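Local atomic coordinates of NADPH-flavin oxidoreductase (Vibrio harveyi, PDB entry 1BKJ), a protein that catalyses the NADPH-dependent reduction of FMN to FMNH2 as a flavin-containing homodimer and so supplies reduced flavin to luciferase in bioluminescence. Residues 191-196 against 211-216; 62-67 against 130-135; 43-48 against 81-86; 122-127 against 157-162. One frame throughout, in Å; residues are numbered along the deposited sequence.

Interaction 1 (191-196 against 211-216); sequences SYDQTM and TWSQEV
D193 reaches from helix 186-199 to the first turn of helix 212-220, and its carboxylate takes two bonds from S213. Its CB leaves the helix flank with CG anti to the carbonyl carbon (chi1 -85°), and CG comes to 3.5 Å from S213 OG. OD1 meets the backbone: S213 N donates to it at 3.1 Å, on the syn side and slightly out of the carboxylate plane. The same oxygen lies 3.4 Å from W212 CB, at the indole edge and near its plane. OD2 accepts from S213 OG at 2.7 Å through its syn lone pair. T211 OG1 lies 3.6 Å from D193 OD2; T211 is the N-cap of the second helix, its OG1 taking a weak bond from Q214 N. A water bridges the backbones, donating to D193 O and accepting from W212 N. Beside this polar patch Y192 and W212 form a T-shaped pair: the tyrosine edge, CE2 foremost, stands 3.6 Å above the middle of the indole face, the ring planes 76° apart. M196 CG lies over one face of the Y192 ring and V216 CG2 over the indole face turned from Y192, both toward the rim. The polar ends are bonded beyond the contact: Y192 OH to P168 O and to Q44 NE2 of the second subunit, W212 NE1 to M42 O of that subunit. The axes of 191-196 and 212-216 run nearly at right angles (95°), and the carboxylate at the N-terminus of the second is probably stabilised by the helix dipole and the two S213 donors.

Interaction 2 (62-67 against 130-135); sequences QFAGNQ and GGLRNS. With FMN (flavin mononucleotide), chain D.
Flavin O4 is gripped by Q67 NE2 from the 62-67 side and by backbone N-H groups from the 130-135 side, where the end of helix 54-63 and its following loop meet the 3-10 turn after strand 125-129 of the nitroreductase fold. Q67 NE2 donates to O4 at 3.2 Å and G131 N at 3.3 Å, while G130 N adds a weak bond and gives its straighter one to flavin N5 at 3.0 Å. The other branch of the Q67 amide, OE1, accepts from flavin N3 at 2.8 Å, so one side-chain amide reads both the N-H and the neighbouring carbonyl. Donors at N5 and O4 would be expected to draw electron density toward that edge and ease reduction of the flavin. The amide is fixed from behind: NE2 also donates to A64 O at 2.7 Å, nearly in the Q67 amide plane, and Y69 OH makes a weak bond to OE1. The Q67 chain, with CD anti to CA (chi2 -168°), spans the distance to the flavin. No direct hydrogen bond joins the two segments; they touch by close packing. G131 CA sits against A64 O and Q67 NE2, where a CB would clash with both atoms. Beyond it A64 CB meets L132 CD2, and F63 lies by S135 CB, which approaches its ring obliquely. Helix 136-142 continues this apolar surface, with V139 touching both F63 and L132. On the far side R133 leaves the contact for a salt bridge with E99 of the second subunit. At the outer end, F63 O comes to 3.5 Å from S135 CB.

Interaction 3 (43-48 against 81-86); sequences LQVVSI and IDYQRH
Strands 46-50 and 75-82 pair antiparallel, V46 facing I81 as a non-hydrogen-bonded pair with CA atoms 5.1 Å apart, and D82 N donates to V45 O at the strand end. Past that point the side chains of R85 and H86, on the first turn of helix 84-89, take over the backbone carbonyls. R85 bends at chi3 (-64°), and its NH2 donates to Q44 O at 2.8 Å and to V46 O at 2.9 Å; both oxygens lie near the guanidinium plane, though NH2 stands above each carbonyl plane. A water links NE to Q44 O as well. H86 NE2 donates to L43 O at 2.7 Å, with that oxygen in the ring plane. S47 OG donates to the anti lone pair of D82 OD2 at 2.6 Å and takes a weak bond from R85 NH1. D82 OD1 turns to Q84 N in an Asx turn, while OD2 also bonds Y181 OH of the second subunit. V45 lies over a face of the Y83 ring, CG1 at 3.5 Å from CE1, and Y83 OH bonds L100 O. Past S47, I48 extends the sheet into the second subunit, and Q44 bonds L170 N there. The carbonyls of L43, Q44 and V46, all in buried residues, are thus met by a cation and an imidazole; the guanidinium charge is probably eased by the long ion pair with D82.

Interaction 4 (122-127 against 157-162); sequences MGLGGV and LGHPDQ
L124 lays its CD2 methyl over one face of the H159 imidazole, 3.5 Å from the ring centroid and 16° off the normal, a CH-pi contact. The nearest ring atom is CE1 at 3.4 Å, so the methyl is shifted a little toward that rim. The H159 CB leaves the backbone away from the other segment; CG stands anti to the carbonyl carbon (chi1 -67°), and the ring turns back to reach the leucine. At the ring edge, in its plane, ND1 lies 2.7 Å from a water that donates to G123 O, a bridge between the two segments. On the other face of the strand pair P160 rests its CD 3.6 Å from G123 O and its CG near G125 N. Between them runs the antiparallel pairing of strands 125-129 and 149-158, 125-129 being one of the two outermost strands of the four-stranded sheet in this chain. G125 and G158 form the hydrogen-bonded pair: G125 N donates to G158 O at 2.7 Å, almost straight, and G158 N returns a bond to G125 O at 3.1 Å. G126 and L157 follow as a non-hydrogen-bonded pair drawn in to 4.5 Å between CA atoms; L157 CA gives a CA-H...O contact to G125 O. A CB on G126 would lie tight against L157 CD2, and one on G125 against P160 CG. Before the strand, G123 ends helix 98-121 in a Schellman motif with positive phi. L124 and L157 both pack on I30 of helix 24-35 and on A119 of helix 98-121.

Interactions 3 and 4 sit at the two outer strands of one sheet, joined through the neighbouring strands 75-82 and 149-158, with centres 28 Å apart. Interaction 2 follows directly on strand 125-129 of interaction 4, their centres 20 Å apart, and touches the flavin itself; the strand also brings V127 to the FMN. Interaction 1 lies about 25 Å from interaction 2 between centres, yet the side chain of M196 packs on P168, lies about 4 Å from that of K167 and comes within about 7 Å of an FMN. Interactions 1 and 3, centres 38 Å apart, both face the second subunit: interaction 1 of one subunit meets interaction 3 of the other.

Interaction 1 (191-196 against 211-216)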
# COMPACT_ATOMS: atom_id res chain seq x y z
N SER A 191 -6.92 -3.82 -27.33
CA SER A 191 -5.65 -4.52 -27.54
C SER A 191 -5.28 -5.33 -26.31
O SER A 191 -4.76 -6.44 -26.44
CB SER A 191 -4.54 -3.54 -27.85
OG SER A 191 -4.85 -2.80 -29.01
N TYR A 192 -5.55 -4.76 -25.13
CA TYR A 192 -5.29 -5.42 -23.86
C TYR A 192 -6.23 -6.62 -23.66
O TYR A 192 -5.81 -7.67 -23.17
CB TYR A 192 -5.39 -4.44 -22.67
CG TYR A 192 -5.04 -5.07 -21.34
CD1 TYR A 192 -3.80 -5.72 -21.14
CD2 TYR A 192 -5.97 -5.07 -20.29
CE1 TYR A 192 -3.52 -6.39 -19.92
CE2 TYR A 192 -5.68 -5.72 -19.07
CZ TYR A 192 -4.47 -6.38 -18.89
OH TYR A 192 -4.23 -7.04 -17.70
N ASP A 193 -7.49 -6.45 -24.07
CA ASP A 193 -8.50 -7.52 -24.00
C ASP A 193 -8.09 -8.71 -24.87
O ASP A 193 -8.31 -9.87 -24.48
CB ASP A 193 -9.87 -7.01 -24.47
CG ASP A 193 -10.68 -6.33 -23.37
OD1 ASP A 193 -10.32 -6.43 -22.17
OD2 ASP A 193 -11.71 -5.71 -23.71
N GLN A 194 -7.48 -8.43 -26.03
CA GLN A 194 -7.03 -9.48 -26.95
C GLN A 194 -5.78 -10.19 -26.37
O GLN A 194 -5.62 -11.40 -26.53
CB GLN A 194 -6.77 -8.91 -28.35
N THR A 195 -4.97 -9.44 -25.61
CA THR A 195 -3.77 -9.97 -24.97
C THR A 195 -4.19 -10.90 -23.81
O THR A 195 -3.58 -11.96 -23.60
CB THR A 195 -2.86 -8.81 -24.45
OG1 THR A 195 -2.41 -8.02 -25.56
CG2 THR A 195 -1.64 -9.33 -23.69
N MET A 196 -5.25 -10.52 -23.09
CA MET A 196 -5.75 -11.32 -21.98
C MET A 196 -6.48 -12.59 -22.41
O MET A 196 -6.40 -13.60 -21.72
CB MET A 196 -6.61 -10.49 -21.04
CG MET A 196 -5.83 -9.50 -20.20
SD MET A 196 -4.53 -10.21 -19.17
CE MET A 196 -5.47 -10.94 -17.89
N THR A 211 -14.37 -10.99 -21.76
CA THR A 211 -13.12 -10.22 -21.78
C THR A 211 -12.79 -9.51 -20.44
O THR A 211 -13.68 -9.38 -19.59
CB THR A 211 -13.14 -9.16 -22.92
OG1 THR A 211 -14.13 -8.16 -22.65
CG2 THR A 211 -13.44 -9.81 -24.28
N TRP A 212 -11.55 -9.03 -20.29
CA TRP A 212 -11.10 -8.32 -19.07
C TRP A 212 -11.96 -7.10 -18.75
O TRP A 212 -12.42 -6.95 -17.61
CB TRP A 212 -9.62 -7.89 -19.17
CG TRP A 212 -9.12 -7.03 -17.98
CD1 TRP A 212 -8.75 -7.49 -16.74
CD2 TRP A 212 -9.04 -5.60 -17.91
NE1 TRP A 212 -8.46 -6.43 -15.91
CE2 TRP A 212 -8.63 -5.26 -16.59
CE3 TRP A 212 -9.28 -4.55 -18.84
CZ2 TRP A 212 -8.45 -3.92 -16.17
CZ3 TRP A 212 -9.11 -3.21 -18.42
CH2 TRP A 212 -8.69 -2.91 -17.09
N SER A 213 -12.16 -6.22 -19.74
CA SER A 213 -12.95 -5.01 -19.55
C SER A 213 -14.40 -5.28 -19.22
O SER A 213 -14.97 -4.57 -18.40
CB SER A 213 -12.83 -4.06 -20.76
OG SER A 213 -13.38 -4.61 -21.93
N GLN A 214 -14.95 -6.36 -19.78
CA GLN A 214 -16.33 -6.75 -19.53
C GLN A 214 -16.46 -7.37 -18.13
O GLN A 214 -17.48 -7.18 -17.47
CB GLN A 214 -16.85 -7.71 -20.60
N GLU A 215 -15.40 -8.05 -17.68
CA GLU A 215 -15.37 -8.69 -16.36
C GLU A 215 -15.25 -7.66 -15.22
O GLU A 215 -16.09 -7.64 -14.32
CB GLU A 215 -14.23 -9.71 -16.27
N VAL A 216 -14.25 -6.77 -15.31
CA VAL A 216 -14.02 -5.76 -14.27
C VAL A 216 -15.07 -4.68 -14.13
O VAL A 216 -15.43 -4.32 -13.01
CB VAL A 216 -12.59 -5.14 -14.33
CG1 VAL A 216 -11.55 -6.24 -14.19
CG2 VAL A 216 -12.36 -4.30 -15.59
O HOH W 1 -9.76 -10.54 -22.07

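Interaction 2 (62-67 against 130-135)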
# COMPACT_ATOMS: atom_id res chain seq x y z
N GLN A 62 -12.96 -19.90 5.31
CA GLN A 62 -14.39 -19.78 5.04
C GLN A 62 -14.76 -18.30 4.95
O GLN A 62 -15.47 -17.89 4.02
CB GLN A 62 -15.19 -20.46 6.15
CG GLN A 62 -16.70 -20.46 5.95
CD GLN A 62 -17.40 -21.16 7.07
OE1 GLN A 62 -17.25 -22.37 7.26
NE2 GLN A 62 -18.15 -20.40 7.86
N PHE A 63 -14.22 -17.50 5.87
CA PHE A 63 -14.49 -16.07 5.91
C PHE A 63 -13.89 -15.32 4.73
O PHE A 63 -14.30 -14.21 4.43
CB PHE A 63 -14.03 -15.46 7.23
CG PHE A 63 -14.93 -15.77 8.40
CD1 PHE A 63 -16.30 -16.04 8.22
CD2 PHE A 63 -14.40 -15.81 9.70
CE1 PHE A 63 -17.14 -16.34 9.32
CE2 PHE A 63 -15.23 -16.12 10.82
CZ PHE A 63 -16.60 -16.38 10.63
N ALA A 64 -12.95 -15.96 4.04
CA ALA A 64 -12.29 -15.41 2.86
C ALA A 64 -13.05 -15.80 1.58
O ALA A 64 -12.69 -15.36 0.49
CB ALA A 64 -10.84 -15.89 2.77
N GLY A 65 -14.10 -16.61 1.74
CA GLY A 65 -14.90 -17.06 0.61
C GLY A 65 -14.51 -18.44 0.14
O GLY A 65 -14.47 -18.70 -1.06
N ASN A 66 -14.26 -19.32 1.11
CA ASN A 66 -13.83 -20.71 0.89
C ASN A 66 -12.58 -20.82 0.00
O ASN A 66 -12.56 -21.54 -1.00
CB ASN A 66 -14.97 -21.61 0.39
CG ASN A 66 -16.03 -21.84 1.45
OD1 ASN A 66 -15.72 -22.14 2.62
ND2 ASN A 66 -17.28 -21.72 1.06
N GLN A 67 -11.57 -20.01 0.33
CA GLN A 67 -10.31 -20.02 -0.40
C GLN A 67 -9.41 -20.97 0.40
O GLN A 67 -8.87 -20.59 1.44
CB GLN A 67 -9.73 -18.61 -0.51
CG GLN A 67 -10.65 -17.64 -1.29
CD GLN A 67 -9.97 -16.33 -1.65
OE1 GLN A 67 -8.95 -16.33 -2.30
NE2 GLN A 67 -10.56 -15.21 -1.23
N GLY A 130 -7.81 -10.38 0.00
CA GLY A 130 -8.69 -9.27 0.32
C GLY A 130 -10.12 -9.74 0.58
O GLY A 130 -10.95 -8.96 1.05
N GLY A 131 -10.36 -11.02 0.29
CA GLY A 131 -11.66 -11.65 0.49
C GLY A 131 -12.18 -11.61 1.92
O GLY A 131 -13.38 -11.70 2.13
N LEU A 132 -11.27 -11.46 2.89
CA LEU A 132 -11.62 -11.36 4.31
C LEU A 132 -12.56 -10.20 4.62
O LEU A 132 -13.34 -10.27 5.57
CB LEU A 132 -10.34 -11.19 5.16
CG LEU A 132 -9.39 -12.38 5.32
CD1 LEU A 132 -8.21 -11.97 6.20
CD2 LEU A 132 -10.14 -13.56 5.93
N ARG A 133 -12.49 -9.15 3.80
CA ARG A 133 -13.32 -7.94 3.96
C ARG A 133 -14.82 -8.16 3.74
O ARG A 133 -15.65 -7.41 4.28
CB ARG A 133 -12.82 -6.77 3.10
CG ARG A 133 -11.49 -6.18 3.59
CD ARG A 133 -11.24 -4.76 3.05
NE ARG A 133 -11.31 -4.68 1.59
CZ ARG A 133 -10.34 -5.00 0.75
NH1 ARG A 133 -9.16 -5.45 1.18
NH2 ARG A 133 -10.56 -4.92 -0.55
N ASN A 134 -15.18 -9.22 3.01
CA ASN A 134 -16.58 -9.54 2.77
C ASN A 134 -17.28 -10.07 4.05
O ASN A 134 -18.51 -10.00 4.18
CB ASN A 134 -16.72 -10.48 1.57
CG ASN A 134 -18.09 -10.39 0.91
OD1 ASN A 134 -18.60 -9.29 0.65
ND2 ASN A 134 -18.73 -11.54 0.70
N SER A 135 -16.47 -10.52 5.01
CA SER A 135 -16.92 -11.01 6.32
C SER A 135 -16.09 -10.27 7.39
O SER A 135 -15.67 -10.86 8.39
CB SER A 135 -16.66 -12.52 6.43
OG SER A 135 -17.55 -13.25 5.61
N1 FMN D . -6.17 -13.42 -5.01
C2 FMN D . -6.94 -14.46 -4.55
O2 FMN D . -7.03 -15.54 -5.07
N3 FMN D . -7.71 -14.11 -3.44
C4 FMN D . -7.92 -12.81 -2.91
O4 FMN D . -8.73 -12.68 -2.01
C4A FMN D . -7.14 -11.78 -3.54
N5 FMN D . -7.11 -10.56 -2.88
C5A FMN D . -6.17 -9.58 -3.23
C6 FMN D . -6.10 -8.44 -2.45
C7 FMN D . -5.15 -7.46 -2.72
C7M FMN D . -4.99 -6.32 -1.67
C8 FMN D . -4.27 -7.62 -3.83
C8M FMN D . -3.31 -6.57 -4.28
C9 FMN D . -4.33 -8.74 -4.61
C9A FMN D . -5.29 -9.77 -4.33
N10 FMN D . -5.35 -11.02 -5.04
C10 FMN D . -6.21 -12.06 -4.60
C1' FMN D . -4.42 -11.36 -5.97
C2' FMN D . -4.78 -11.21 -7.43
O2' FMN D . -6.03 -11.49 -7.90
C3' FMN D . -3.71 -10.82 -8.36
O3' FMN D . -2.70 -9.99 -7.85
C4' FMN D . -3.94 -10.66 -9.84
O4' FMN D . -5.09 -11.20 -10.44
C5' FMN D . -2.83 -10.34 -10.73
O5' FMN D . -2.15 -11.63 -10.84
P FMN D . -0.66 -11.94 -10.26
O1P FMN D . 0.21 -11.14 -11.09
O2P FMN D . -0.56 -13.42 -10.38
O3P FMN D . -0.55 -11.42 -8.87

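Interaction 3 (43-48 against 81-86)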
# COMPACT_ATOMS: atom_id res chain seq x y z
N LEU A 43 4.49 7.07 12.17
CA LEU A 43 3.37 6.74 13.04
C LEU A 43 3.28 5.26 13.38
O LEU A 43 2.79 4.92 14.44
CB LEU A 43 2.05 7.23 12.43
CG LEU A 43 1.76 8.74 12.30
CD1 LEU A 43 0.61 9.01 11.34
CD2 LEU A 43 1.46 9.32 13.67
N GLN A 44 3.81 4.41 12.49
CA GLN A 44 3.83 2.95 12.63
C GLN A 44 2.43 2.42 12.99
O GLN A 44 2.18 1.94 14.09
CB GLN A 44 4.93 2.53 13.61
CG GLN A 44 6.31 2.90 13.08
CD GLN A 44 7.42 2.52 14.01
OE1 GLN A 44 7.78 1.35 14.13
NE2 GLN A 44 7.96 3.51 14.72
N VAL A 45 1.52 2.54 12.02
CA VAL A 45 0.11 2.20 12.18
C VAL A 45 -0.38 0.82 11.72
O VAL A 45 -1.59 0.59 11.59
CB VAL A 45 -0.77 3.29 11.50
CG1 VAL A 45 -0.45 4.60 12.10
CG2 VAL A 45 -0.54 3.34 9.99
N VAL A 46 0.56 -0.07 11.44
CA VAL A 46 0.23 -1.42 10.98
C VAL A 46 0.51 -2.49 12.03
O VAL A 46 1.52 -2.43 12.76
CB VAL A 46 1.01 -1.77 9.67
CG1 VAL A 46 0.52 -3.09 9.07
CG2 VAL A 46 0.87 -0.63 8.65
N SER A 47 -0.44 -3.41 12.16
CA SER A 47 -0.30 -4.56 13.05
C SER A 47 -0.52 -5.80 12.20
O SER A 47 -1.34 -5.79 11.26
CB SER A 47 -1.30 -4.54 14.20
OG SER A 47 -0.75 -3.82 15.28
N ILE A 48 0.26 -6.84 12.49
CA ILE A 48 0.16 -8.11 11.78
C ILE A 48 -0.30 -9.17 12.77
O ILE A 48 0.19 -9.21 13.89
CB ILE A 48 1.54 -8.56 11.18
CG1 ILE A 48 2.08 -7.50 10.21
CG2 ILE A 48 1.40 -9.95 10.46
CD1 ILE A 48 3.48 -7.78 9.68
N ILE A 81 -5.05 -2.13 10.36
CA ILE A 81 -4.83 -0.71 10.70
C ILE A 81 -4.85 -0.74 12.24
O ILE A 81 -5.69 -1.43 12.83
CB ILE A 81 -6.00 0.22 10.23
CG1 ILE A 81 -6.11 0.24 8.71
CG2 ILE A 81 -5.78 1.65 10.78
CD1 ILE A 81 -7.31 0.97 8.17
N ASP A 82 -3.93 -0.03 12.87
CA ASP A 82 -3.87 -0.02 14.33
C ASP A 82 -3.54 1.34 14.93
O ASP A 82 -2.39 1.79 14.89
CB ASP A 82 -2.83 -1.06 14.80
CG ASP A 82 -2.88 -1.33 16.31
OD1 ASP A 82 -3.53 -0.59 17.07
OD2 ASP A 82 -2.22 -2.29 16.74
N TYR A 83 -4.56 1.99 15.50
CA TYR A 83 -4.37 3.25 16.21
C TYR A 83 -4.65 3.01 17.70
O TYR A 83 -4.72 3.95 18.49
CB TYR A 83 -5.24 4.37 15.65
CG TYR A 83 -4.76 4.90 14.33
CD1 TYR A 83 -3.75 5.90 14.27
CD2 TYR A 83 -5.27 4.40 13.11
CE1 TYR A 83 -3.27 6.38 13.04
CE2 TYR A 83 -4.79 4.87 11.86
CZ TYR A 83 -3.80 5.85 11.83
OH TYR A 83 -3.29 6.25 10.62
N GLN A 84 -4.79 1.74 18.09
CA GLN A 84 -5.00 1.39 19.48
C GLN A 84 -3.69 1.53 20.27
O GLN A 84 -3.73 1.87 21.45
CB GLN A 84 -5.61 -0.01 19.65
CG GLN A 84 -5.96 -0.40 21.12
CD GLN A 84 -6.82 0.63 21.86
OE1 GLN A 84 -6.54 0.95 23.01
NE2 GLN A 84 -7.83 1.16 21.19
N ARG A 85 -2.55 1.32 19.61
CA ARG A 85 -1.25 1.50 20.27
C ARG A 85 -1.12 2.95 20.74
O ARG A 85 -0.82 3.21 21.90
CB ARG A 85 -0.09 1.20 19.32
CG ARG A 85 0.39 -0.23 19.38
CD ARG A 85 1.76 -0.38 18.71
NE ARG A 85 1.74 -0.08 17.28
CZ ARG A 85 1.57 -0.98 16.31
NH1 ARG A 85 1.40 -2.28 16.59
NH2 ARG A 85 1.62 -0.59 15.05
N HIS A 86 -1.50 3.86 19.85
CA HIS A 86 -1.45 5.29 20.10
C HIS A 86 -2.43 5.75 21.16
O HIS A 86 -2.08 6.56 22.03
CB HIS A 86 -1.69 6.05 18.80
CG HIS A 86 -0.85 5.56 17.66
ND1 HIS A 86 -1.21 4.46 16.91
CD2 HIS A 86 0.33 5.99 17.16
CE1 HIS A 86 -0.29 4.23 16.00
NE2 HIS A 86 0.66 5.15 16.13
O HOH W 2 2.50 2.69 16.81

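Interaction 4 (122-127 against 157-162)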
# COMPACT_ATOMS: atom_id res chain seq x y z
N MET A 122 13.34 -15.64 -1.59
CA MET A 122 13.79 -16.86 -0.91
C MET A 122 13.23 -18.10 -1.59
O MET A 122 13.44 -19.22 -1.12
CB MET A 122 13.35 -16.85 0.56
CG MET A 122 13.95 -15.73 1.39
SD MET A 122 13.22 -15.61 3.05
CE MET A 122 14.71 -15.48 3.97
N GLY A 123 12.48 -17.91 -2.66
CA GLY A 123 11.90 -19.04 -3.38
C GLY A 123 10.52 -19.43 -2.90
O GLY A 123 9.98 -20.43 -3.35
N LEU A 124 9.96 -18.65 -1.98
CA LEU A 124 8.62 -18.91 -1.46
C LEU A 124 7.58 -18.26 -2.39
O LEU A 124 7.93 -17.46 -3.27
CB LEU A 124 8.46 -18.34 -0.04
CG LEU A 124 9.36 -18.89 1.07
CD1 LEU A 124 9.29 -18.04 2.31
CD2 LEU A 124 8.96 -20.28 1.40
N GLY A 125 6.34 -18.68 -2.24
CA GLY A 125 5.26 -18.13 -3.04
C GLY A 125 4.25 -17.49 -2.12
O GLY A 125 4.26 -17.74 -0.92
N GLY A 126 3.36 -16.69 -2.70
CA GLY A 126 2.34 -16.03 -1.91
C GLY A 126 1.20 -15.40 -2.69
O GLY A 126 1.24 -15.31 -3.91
N VAL A 127 0.17 -14.99 -1.95
CA VAL A 127 -1.00 -14.36 -2.53
C VAL A 127 -1.68 -13.52 -1.46
O VAL A 127 -1.80 -13.94 -0.31
CB VAL A 127 -2.01 -15.42 -3.15
CG1 VAL A 127 -2.58 -16.36 -2.11
CG2 VAL A 127 -3.14 -14.73 -3.94
N LEU A 157 1.58 -17.50 2.58
CA LEU A 157 2.99 -17.70 2.25
C LEU A 157 3.32 -19.19 2.38
O LEU A 157 2.75 -19.89 3.22
CB LEU A 157 3.93 -16.89 3.17
CG LEU A 157 3.93 -15.34 3.17
CD1 LEU A 157 4.87 -14.80 4.24
CD2 LEU A 157 4.28 -14.80 1.78
N GLY A 158 4.21 -19.68 1.52
CA GLY A 158 4.61 -21.08 1.57
C GLY A 158 5.39 -21.50 0.35
O GLY A 158 5.66 -20.70 -0.55
N HIS A 159 5.74 -22.78 0.29
CA HIS A 159 6.48 -23.33 -0.84
C HIS A 159 5.51 -23.69 -1.97
O HIS A 159 4.55 -24.42 -1.74
CB HIS A 159 7.32 -24.51 -0.38
CG HIS A 159 8.42 -24.11 0.54
ND1 HIS A 159 9.62 -23.60 0.08
CD2 HIS A 159 8.51 -24.14 1.89
CE1 HIS A 159 10.40 -23.35 1.11
NE2 HIS A 159 9.76 -23.66 2.22
N PRO A 160 5.75 -23.17 -3.20
CA PRO A 160 4.89 -23.41 -4.37
C PRO A 160 4.67 -24.85 -4.82
O PRO A 160 5.60 -25.65 -4.79
CB PRO A 160 5.62 -22.65 -5.49
CG PRO A 160 6.42 -21.65 -4.78
CD PRO A 160 6.95 -22.42 -3.62
N ASP A 161 3.43 -25.15 -5.20
CA ASP A 161 3.08 -26.46 -5.74
C ASP A 161 2.32 -26.24 -7.06
O ASP A 161 1.43 -27.01 -7.42
CB ASP A 161 2.26 -27.31 -4.77
CG ASP A 161 2.30 -28.81 -5.12
OD1 ASP A 161 3.25 -29.26 -5.78
OD2 ASP A 161 1.37 -29.54 -4.71
N GLN A 162 2.68 -25.15 -7.74
CA GLN A 162 2.14 -24.77 -9.05
C GLN A 162 3.08 -23.73 -9.63
O GLN A 162 3.77 -23.04 -8.88
CB GLN A 162 0.69 -24.23 -8.97
CG GLN A 162 0.46 -22.96 -8.17
CD GLN A 162 -0.97 -22.43 -8.28
OE1 GLN A 162 -1.23 -21.28 -7.94
NE2 GLN A 162 -1.91 -23.28 -8.72
O HOH W 3 10.46 -22.93 -2.45